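Local coordinates for ABC transporter, solute-binding protein (Staphylococcus aureus, PDB 6LKK) that binds glucose 6-phosphate in the cleft of a periplasmic-binding-protein fold and probably serves as the extracellular sensor component for a two-component system, at residues A[5-9]-A[34-39]; A[57-61]-A[214-219]; A[154-158]-A[290-294]. Residue numbers count along the deposited sequence, not the author numbering.

Contact 1: A[5-9]-A[34-39]. With G6P (6-O-phosphono-alpha-D-glucopyranose), chain B.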
loop_
_atom_site.group_PDB
_atom_site.type_symbol
_atom_site.label_atom_id
_atom_site.label_comp_id
_atom_site.label_asym_id
_atom_site.label_seq_id
_atom_site.Cartn_x
_atom_site.Cartn_y
_atom_site.Cartn_z
ATOM N N VAL A 5 10.221 -7.510 11.809
ATOM C CA VAL A 5 9.478 -6.468 11.113
ATOM C C VAL A 5 8.131 -7.045 10.698
ATOM O O VAL A 5 8.074 -8.119 10.088
ATOM C CB VAL A 5 10.255 -5.957 9.884
ATOM C CG1 VAL A 5 9.441 -4.927 9.102
ATOM C CG2 VAL A 5 11.602 -5.374 10.303
ATOM N N TYR A 6 7.051 -6.342 11.035
ATOM C CA TYR A 6 5.737 -6.632 10.470
ATOM C C TYR A 6 5.588 -5.844 9.177
ATOM O O TYR A 6 5.879 -4.645 9.146
ATOM C CB TYR A 6 4.605 -6.237 11.420
ATOM C CG TYR A 6 4.659 -6.802 12.821
ATOM C CD1 TYR A 6 5.409 -6.183 13.812
ATOM C CD2 TYR A 6 3.918 -7.924 13.167
ATOM C CE1 TYR A 6 5.443 -6.685 15.104
ATOM C CE2 TYR A 6 3.946 -8.434 14.454
ATOM C CZ TYR A 6 4.710 -7.808 15.416
ATOM O OH TYR A 6 4.739 -8.310 16.697
ATOM N N SER A 7 5.133 -6.504 8.112
ATOM C CA SER A 7 4.937 -5.753 6.877
ATOM C C SER A 7 3.935 -6.406 5.934
ATOM O O SER A 7 4.029 -7.610 5.664
ATOM C CB SER A 7 6.265 -5.579 6.142
ATOM O OG SER A 7 6.069 -4.831 4.955
ATOM N N PRO A 8 2.973 -5.646 5.399
ATOM C CA PRO A 8 2.133 -6.174 4.314
ATOM C C PRO A 8 2.804 -6.161 2.953
ATOM O O PRO A 8 2.213 -6.674 1.990
ATOM C CB PRO A 8 0.919 -5.235 4.332
ATOM C CG PRO A 8 1.479 -3.945 4.815
ATOM C CD PRO A 8 2.515 -4.316 5.839
ATOM N N TYR A 9 3.999 -5.585 2.829
ATOM C CA TYR A 9 4.699 -5.598 1.554
ATOM C C TYR A 9 5.007 -7.027 1.130
ATOM O O TYR A 9 5.154 -7.928 1.959
ATOM C CB TYR A 9 6.014 -4.820 1.629
ATOM C CG TYR A 9 5.879 -3.318 1.717
ATOM C CD1 TYR A 9 5.231 -2.601 0.723
ATOM C CD2 TYR A 9 6.439 -2.616 2.773
ATOM C CE1 TYR A 9 5.117 -1.224 0.797
ATOM C CE2 TYR A 9 6.333 -1.244 2.853
ATOM C CZ TYR A 9 5.674 -0.552 1.866
ATOM O OH TYR A 9 5.568 0.816 1.944
ATOM N N GLY A 34 1.553 -10.373 6.003
ATOM C CA GLY A 34 0.116 -10.532 6.121
ATOM C C GLY A 34 -0.591 -9.282 5.653
ATOM O O GLY A 34 0.027 -8.250 5.380
ATOM N N SER A 35 -1.913 -9.393 5.547
ATOM C CA SER A 35 -2.726 -8.222 5.254
ATOM C C SER A 35 -2.540 -7.183 6.354
ATOM O O SER A 35 -2.326 -7.522 7.521
ATOM C CB SER A 35 -4.199 -8.610 5.132
ATOM O OG SER A 35 -4.388 -9.548 4.089
ATOM N N THR A 36 -2.619 -5.905 5.974
ATOM C CA THR A 36 -2.289 -4.824 6.901
ATOM C C THR A 36 -3.062 -4.954 8.208
ATOM O O THR A 36 -2.476 -4.963 9.296
ATOM C CB THR A 36 -2.572 -3.460 6.262
ATOM O OG1 THR A 36 -1.776 -3.290 5.080
ATOM C CG2 THR A 36 -2.247 -2.334 7.236
ATOM N N GLN A 37 -4.391 -5.042 8.122
ATOM C CA GLN A 37 -5.198 -5.041 9.336
ATOM C C GLN A 37 -5.093 -6.360 10.088
ATOM O O GLN A 37 -5.255 -6.384 11.313
ATOM C CB GLN A 37 -6.652 -4.728 8.996
ATOM C CG GLN A 37 -6.872 -3.302 8.519
ATOM C CD GLN A 37 -6.422 -2.276 9.540
ATOM O OE1 GLN A 37 -6.701 -2.409 10.732
ATOM N NE2 GLN A 37 -5.711 -1.256 9.080
ATOM N N VAL A 38 -4.829 -7.462 9.386
ATOM C CA VAL A 38 -4.594 -8.731 10.069
ATOM C C VAL A 38 -3.319 -8.653 10.897
ATOM O O VAL A 38 -3.282 -9.086 12.056
ATOM C CB VAL A 38 -4.539 -9.885 9.053
ATOM C CG1 VAL A 38 -4.220 -11.202 9.750
ATOM C CG2 VAL A 38 -5.857 -9.990 8.301
ATOM N N LEU A 39 -2.252 -8.099 10.317
ATOM C CA LEU A 39 -1.020 -7.889 11.069
ATOM C C LEU A 39 -1.277 -7.030 12.300
ATOM O O LEU A 39 -0.823 -7.352 13.404
ATOM C CB LEU A 39 0.035 -7.241 10.171
ATOM C CG LEU A 39 0.650 -8.124 9.082
ATOM C CD1 LEU A 39 1.464 -7.274 8.119
ATOM C CD2 LEU A 39 1.520 -9.213 9.688
HETATM C C1 G6P B . -1.261 -1.097 0.129
HETATM C C2 G6P B . -0.023 -0.304 0.616
HETATM C C3 G6P B . 1.215 -1.110 0.752
HETATM C C4 G6P B . 0.918 -2.460 1.234
HETATM C C5 G6P B . 0.137 -3.211 0.161
HETATM C C6 G6P B . -0.312 -4.542 0.675
HETATM O O1 G6P B . -1.849 -0.447 -0.958
HETATM O O2 G6P B . 0.243 0.789 -0.279
HETATM O O3 G6P B . 2.116 -0.433 1.732
HETATM O O4 G6P B . 2.146 -3.183 1.496
HETATM O O5 G6P B . -1.068 -2.487 -0.288
HETATM O O6 G6P B . -1.106 -4.339 1.823
HETATM P P G6P B . -2.618 -5.087 1.936
HETATM O O1P G6P B . -3.177 -4.793 3.317
HETATM O O2P G6P B . -2.468 -6.609 1.744
HETATM O O3P G6P B . -3.523 -4.530 0.899
#
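In this solute-binding-protein fold, strand 2-7 and helix 36-45, reached by residues 5-9 and 34-39, meet beside the bound G6P. Leu39, in the m,t rotamer, points from the first turn of helix 36-45 toward the strand: its CD1 lies 3.4 Å from Ser7 C and 3.9 Å from Pro8 CD, while its CD2 approaches the edge of the Tyr6 ring at 4.4 Å from CD2 of that tyrosine. Tyr6, chi1 m, carries its hydroxyl onward to Glu46 and Gly52. Ser7 faces away from the helix; its t rotamer lets OG accept from Tyr9 N at 3.1 Å, an ST turn that carries the chain on to Tyr9, and the same hydroxyl also bonds Met56 O. Pro8 wedges over the helix start, its CA 3.1 Å from Gly34 O in a CA-H...O contact and its CG 3.3 Å from Thr36 OG1. Thr36, chi1 m, grips the phosphate twice: N to G6P O1P at 2.9 Å and OG1 to the same O1P at 2.7 Å. The segments thus pack without direct hydrogen bonds, while a main-chain NH at the helix start and a side-chain hydroxyl both donate to one phosphate oxygen, consistent with a helix N-terminus favouring an anion.

Contact 2: A[57-61]-A[214-219]. With G6P (6-O-phosphono-alpha-D-glucopyranose), chain B.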
loop_
_atom_site.group_PDB
_atom_site.type_symbol
_atom_site.label_atom_id
_atom_site.label_comp_id
_atom_site.label_asym_id
_atom_site.label_seq_id
_atom_site.Cartn_x
_atom_site.Cartn_y
_atom_site.Cartn_z
ATOM N N GLY A 57 4.894 -0.391 6.025
ATOM C CA GLY A 57 3.909 -0.627 4.994
ATOM C C GLY A 57 2.495 -0.393 5.498
ATOM O O GLY A 57 2.214 -0.398 6.699
ATOM N N GLY A 58 1.591 -0.184 4.553
ATOM C CA GLY A 58 0.237 0.199 4.877
ATOM C C GLY A 58 0.128 1.682 5.187
ATOM O O GLY A 58 1.110 2.373 5.457
ATOM N N VAL A 59 -1.106 2.176 5.139
ATOM C CA VAL A 59 -1.382 3.581 5.416
ATOM C C VAL A 59 -1.522 3.743 6.923
ATOM O O VAL A 59 -2.609 4.023 7.441
ATOM C CB VAL A 59 -2.630 4.070 4.654
ATOM C CG1 VAL A 59 -2.331 4.125 3.164
ATOM C CG2 VAL A 59 -3.838 3.172 4.911
ATOM N N LEU A 60 -0.404 3.579 7.632
ATOM C CA LEU A 60 -0.437 3.494 9.086
ATOM C C LEU A 60 -0.927 4.783 9.728
ATOM O O LEU A 60 -1.594 4.738 10.767
ATOM C CB LEU A 60 0.952 3.139 9.613
ATOM C CG LEU A 60 1.540 1.811 9.136
ATOM C CD1 LEU A 60 2.893 1.578 9.782
ATOM C CD2 LEU A 60 0.601 0.654 9.434
ATOM N N SER A 61 -0.605 5.939 9.145
ATOM C CA SER A 61 -1.012 7.200 9.753
ATOM C C SER A 61 -2.524 7.306 9.894
ATOM O O SER A 61 -3.004 8.119 10.693
ATOM C CB SER A 61 -0.490 8.375 8.930
ATOM O OG SER A 61 -1.080 8.392 7.641
ATOM N N ASN A 214 -1.612 6.193 -1.618
ATOM C CA ASN A 214 -1.291 5.736 -0.276
ATOM C C ASN A 214 0.028 6.348 0.174
ATOM O O ASN A 214 1.026 6.296 -0.550
ATOM C CB ASN A 214 -1.182 4.213 -0.226
ATOM C CG ASN A 214 -2.460 3.517 -0.625
ATOM O OD1 ASN A 214 -3.521 4.134 -0.708
ATOM N ND2 ASN A 214 -2.367 2.213 -0.867
ATOM N N VAL A 215 0.037 6.914 1.373
ATOM C CA VAL A 215 1.271 7.310 2.036
ATOM C C VAL A 215 1.611 6.177 2.996
ATOM O O VAL A 215 1.048 6.081 4.092
ATOM C CB VAL A 215 1.135 8.655 2.752
ATOM C CG1 VAL A 215 2.480 9.087 3.324
ATOM C CG2 VAL A 215 0.600 9.717 1.796
ATOM N N ASP A 216 2.509 5.292 2.569
ATOM C CA ASP A 216 2.941 4.186 3.411
ATOM C C ASP A 216 3.803 4.707 4.556
ATOM O O ASP A 216 4.542 5.682 4.407
ATOM C CB ASP A 216 3.722 3.160 2.589
ATOM C CG ASP A 216 2.868 2.472 1.536
ATOM O OD1 ASP A 216 1.644 2.727 1.478
ATOM O OD2 ASP A 216 3.428 1.666 0.762
ATOM N N GLY A 217 3.707 4.045 5.714
ATOM C CA GLY A 217 4.352 4.524 6.917
ATOM C C GLY A 217 5.190 3.458 7.598
ATOM O O GLY A 217 5.153 2.273 7.246
ATOM N N ILE A 218 5.963 3.913 8.589
ATOM C CA ILE A 218 6.785 3.062 9.442
ATOM C C ILE A 218 6.545 3.469 10.888
ATOM O O ILE A 218 6.497 4.663 11.205
ATOM C CB ILE A 218 8.286 3.178 9.108
ATOM C CG1 ILE A 218 8.568 2.672 7.698
ATOM C CG2 ILE A 218 9.122 2.388 10.111
ATOM C CD1 ILE A 218 9.935 3.067 7.185
ATOM N N ALA A 219 6.425 2.478 11.770
ATOM C CA ALA A 219 6.151 2.728 13.177
ATOM C C ALA A 219 6.948 1.764 14.047
ATOM O O ALA A 219 7.227 0.628 13.652
ATOM C CB ALA A 219 4.657 2.587 13.492
HETATM C C1 G6P B . -1.261 -1.097 0.129
HETATM C C2 G6P B . -0.023 -0.304 0.616
HETATM C C3 G6P B . 1.215 -1.110 0.752
HETATM C C4 G6P B . 0.918 -2.460 1.234
HETATM C C5 G6P B . 0.137 -3.211 0.161
HETATM C C6 G6P B . -0.312 -4.542 0.675
HETATM O O1 G6P B . -1.849 -0.447 -0.958
HETATM O O2 G6P B . 0.243 0.789 -0.279
HETATM O O3 G6P B . 2.116 -0.433 1.732
HETATM O O4 G6P B . 2.146 -3.183 1.496
HETATM O O5 G6P B . -1.068 -2.487 -0.288
HETATM O O6 G6P B . -1.106 -4.339 1.823
HETATM P P G6P B . -2.618 -5.087 1.936
HETATM O O1P G6P B . -3.177 -4.793 3.317
HETATM O O2P G6P B . -2.468 -6.609 1.744
HETATM O O3P G6P B . -3.523 -4.530 0.899
HETATM O O HOH W 1 1.391 6.214 6.855
HETATM O O HOH W 2 -1.348 6.886 5.381
#
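Gly57 follows strand 54-56 and continues its antiparallel pairing with strand 213-221, its N donating to Gly217 O at 2.9 Å. At the positive phi angles of Gly57 and Gly58 a CB would be jammed against the preceding carbonyl. Gly58 works in two directions. Its N donates to G6P O3 at 2.9 Å, nearly in line, whereas its O accepts from Gly217 N at 3.1 Å and lies 3.3 Å from Asp216 CA in a CA-H...O contact. Val59 centres an inverse gamma turn, setting its CG1 3.6 Å from Asn214 CB. Leu60 then points toward the strand, its CD1 3.5 Å from Gly217 O and 4.2 Å from Ala219 CB. At Ser61 water takes over: one molecule joins its N to Val215 O, another its OG to the same carbonyl. Asn214 ND2 donates to G6P O2 at 3.0 Å, its OD1 being bonded by Gln142 NE2. G6P O2 donates to Asp216 OD1 at 3.0 Å and G6P O3 to Asp216 OD2 at 2.7 Å, an oxygen also bonded to Tyr9 OH. In this ligand cleft of the solute-binding-protein fold, backbone NH, amide and carboxylate together are suited to reading neighbouring sugar hydroxyls.

Contact 3: A[154-158]-A[290-294]; sequences VSDVH and LEMIQ
This is a peripheral helix-helix contact, joining helix 154-161 to helix 286-293 near the C-terminus of the chain, away from the sugar phosphate site. In residues 154-158 the helical backbone is supported by a bond from His158 N to Val154 O at 3.0 Å. Residues 290-292 have phi/psi of about -64°/-37°, Ile293 has -98°/2°, and Gln294 is the last residue. The closest CA pair is Val154 with Ile293, 5.9 Å apart. Val154 and Val157, both chi1 t, point toward the other helix: Val154 CG2 meets Met292 CG at 3.6 Å and Val154 CG1 lies 4.0 Å from Ile293 CA, while Val157 CG1 packs at 4.1 Å against Ile293 CB. Ile293 takes chi1 p and chi2 t; Met292 extends with chi1 and chi2 t, then chi3 m. His158, chi1 m and chi2 167°, leaves its backbone sideways, yet its ring end reaches across, NE2 donating to Ile293 O at 2.8 Å with that oxygen near the ring plane. Tyr148 of helix 138-151 touches Val154, Val157 and Met292. The C-terminal helix 286-293 thus packs against helices 138-151 and 154-161 of the solute-binding-protein fold, with the His158-to-carbonyl bond at its edge.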
loop_
_atom_site.group_PDB
_atom_site.type_symbol
_atom_site.label_atom_id
_atom_site.label_comp_id
_atom_site.label_asym_id
_atom_site.label_seq_id
_atom_site.Cartn_x
_atom_site.Cartn_y
_atom_site.Cartn_z
ATOM N N VAL A 154 -22.469 6.120 -1.057
ATOM C CA VAL A 154 -22.292 4.709 -0.738
ATOM C C VAL A 154 -22.848 3.833 -1.851
ATOM O O VAL A 154 -22.365 2.716 -2.072
ATOM C CB VAL A 154 -22.954 4.387 0.617
ATOM C CG1 VAL A 154 -22.916 2.891 0.900
ATOM C CG2 VAL A 154 -22.263 5.150 1.734
ATOM N N SER A 155 -23.869 4.312 -2.566
ATOM C CA SER A 155 -24.439 3.515 -3.647
ATOM C C SER A 155 -23.397 3.195 -4.712
ATOM O O SER A 155 -23.454 2.125 -5.330
ATOM C CB SER A 155 -25.635 4.243 -4.263
ATOM O OG SER A 155 -25.281 5.545 -4.693
ATOM N N ASP A 156 -22.432 4.094 -4.934
ATOM C CA ASP A 156 -21.366 3.809 -5.891
ATOM C C ASP A 156 -20.483 2.668 -5.405
ATOM O O ASP A 156 -20.027 1.843 -6.205
ATOM C CB ASP A 156 -20.521 5.060 -6.139
ATOM C CG ASP A 156 -21.235 6.094 -6.987
ATOM O OD1 ASP A 156 -22.086 5.707 -7.816
ATOM O OD2 ASP A 156 -20.938 7.297 -6.829
ATOM N N VAL A 157 -20.217 2.610 -4.099
ATOM C CA VAL A 157 -19.433 1.508 -3.549
ATOM C C VAL A 157 -20.187 0.197 -3.715
ATOM O O VAL A 157 -19.632 -0.807 -4.175
ATOM C CB VAL A 157 -19.091 1.777 -2.072
ATOM C CG1 VAL A 157 -18.343 0.598 -1.465
ATOM C CG2 VAL A 157 -18.265 3.051 -1.939
ATOM N N HIS A 158 -21.470 0.189 -3.347
ATOM C CA HIS A 158 -22.256 -1.036 -3.433
ATOM C C HIS A 158 -22.409 -1.497 -4.876
ATOM O O HIS A 158 -22.390 -2.703 -5.153
ATOM C CB HIS A 158 -23.625 -0.823 -2.789
ATOM C CG HIS A 158 -23.577 -0.683 -1.299
ATOM N ND1 HIS A 158 -24.647 -0.231 -0.558
ATOM C CD2 HIS A 158 -22.588 -0.945 -0.412
ATOM C CE1 HIS A 158 -24.319 -0.214 0.721
ATOM N NE2 HIS A 158 -23.075 -0.643 0.838
ATOM N N LEU A 290 -15.939 1.866 7.186
ATOM C CA LEU A 290 -16.356 0.494 6.919
ATOM C C LEU A 290 -17.798 0.267 7.354
ATOM O O LEU A 290 -18.548 -0.459 6.692
ATOM C CB LEU A 290 -15.413 -0.483 7.621
ATOM C CG LEU A 290 -14.012 -0.554 7.013
ATOM C CD1 LEU A 290 -13.053 -1.261 7.955
ATOM C CD2 LEU A 290 -14.048 -1.256 5.659
ATOM N N GLU A 291 -18.207 0.886 8.463
ATOM C CA GLU A 291 -19.607 0.819 8.869
ATOM C C GLU A 291 -20.504 1.504 7.847
ATOM O O GLU A 291 -21.620 1.046 7.578
ATOM C CB GLU A 291 -19.779 1.456 10.248
ATOM C CG GLU A 291 -21.223 1.545 10.720
ATOM C CD GLU A 291 -21.336 1.975 12.170
ATOM O OE1 GLU A 291 -22.399 1.734 12.781
ATOM O OE2 GLU A 291 -20.361 2.550 12.698
ATOM N N MET A 292 -20.024 2.604 7.265
ATOM C CA MET A 292 -20.830 3.363 6.317
ATOM C C MET A 292 -21.138 2.547 5.067
ATOM O O MET A 292 -22.242 2.638 4.515
ATOM C CB MET A 292 -20.095 4.650 5.951
ATOM C CG MET A 292 -20.861 5.582 5.026
ATOM S SD MET A 292 -19.955 7.107 4.686
ATOM C CE MET A 292 -19.647 7.711 6.345
ATOM N N ILE A 293 -20.180 1.736 4.609
ATOM C CA ILE A 293 -20.329 0.995 3.360
ATOM C C ILE A 293 -20.779 -0.441 3.580
ATOM O O ILE A 293 -20.911 -1.194 2.606
ATOM C CB ILE A 293 -19.017 1.017 2.547
ATOM C CG1 ILE A 293 -17.918 0.208 3.250
ATOM C CG2 ILE A 293 -18.563 2.454 2.331
ATOM C CD1 ILE A 293 -16.663 0.016 2.418
ATOM N N GLN A 294 -21.016 -0.847 4.822
ATOM C CA GLN A 294 -21.405 -2.221 5.111
ATOM C C GLN A 294 -22.754 -2.545 4.475
ATOM O O GLN A 294 -23.497 -1.645 4.078
ATOM C CB GLN A 294 -21.466 -2.451 6.620
ATOM C CG GLN A 294 -22.684 -1.833 7.280
ATOM C CD GLN A 294 -22.476 -1.559 8.755
ATOM O OE1 GLN A 294 -21.489 -1.999 9.349
ATOM N NE2 GLN A 294 -23.404 -0.823 9.355
#

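How the contacts relate
The three contacts separate pocket building from peripheral packing. Contacts 1 and 2, with centres 11 Å apart, touch directly and share the bound sugar phosphate: the hydrogen bonds of contact 1 go to the phosphate and those of contact 2 to sugar hydroxyls. Tyr9 OH lies 2.6 Å from Asp216 OD2, a probable hydrogen bond, and Tyr9 CE2 comes within 3.3 Å of Gly57 CA, so the two contacts form a continuous part of the pocket wall. Both reach the same sheet. Contact 3 stands apart, its centre about 24 Å from that of contact 1 and 23 Å from that of contact 2, with the side chain of Ile293 about 14 Å from the ligand. Along the sequence, contacts 2 and 3 cross, their segments alternating, whereas contact 1 closes before either opens.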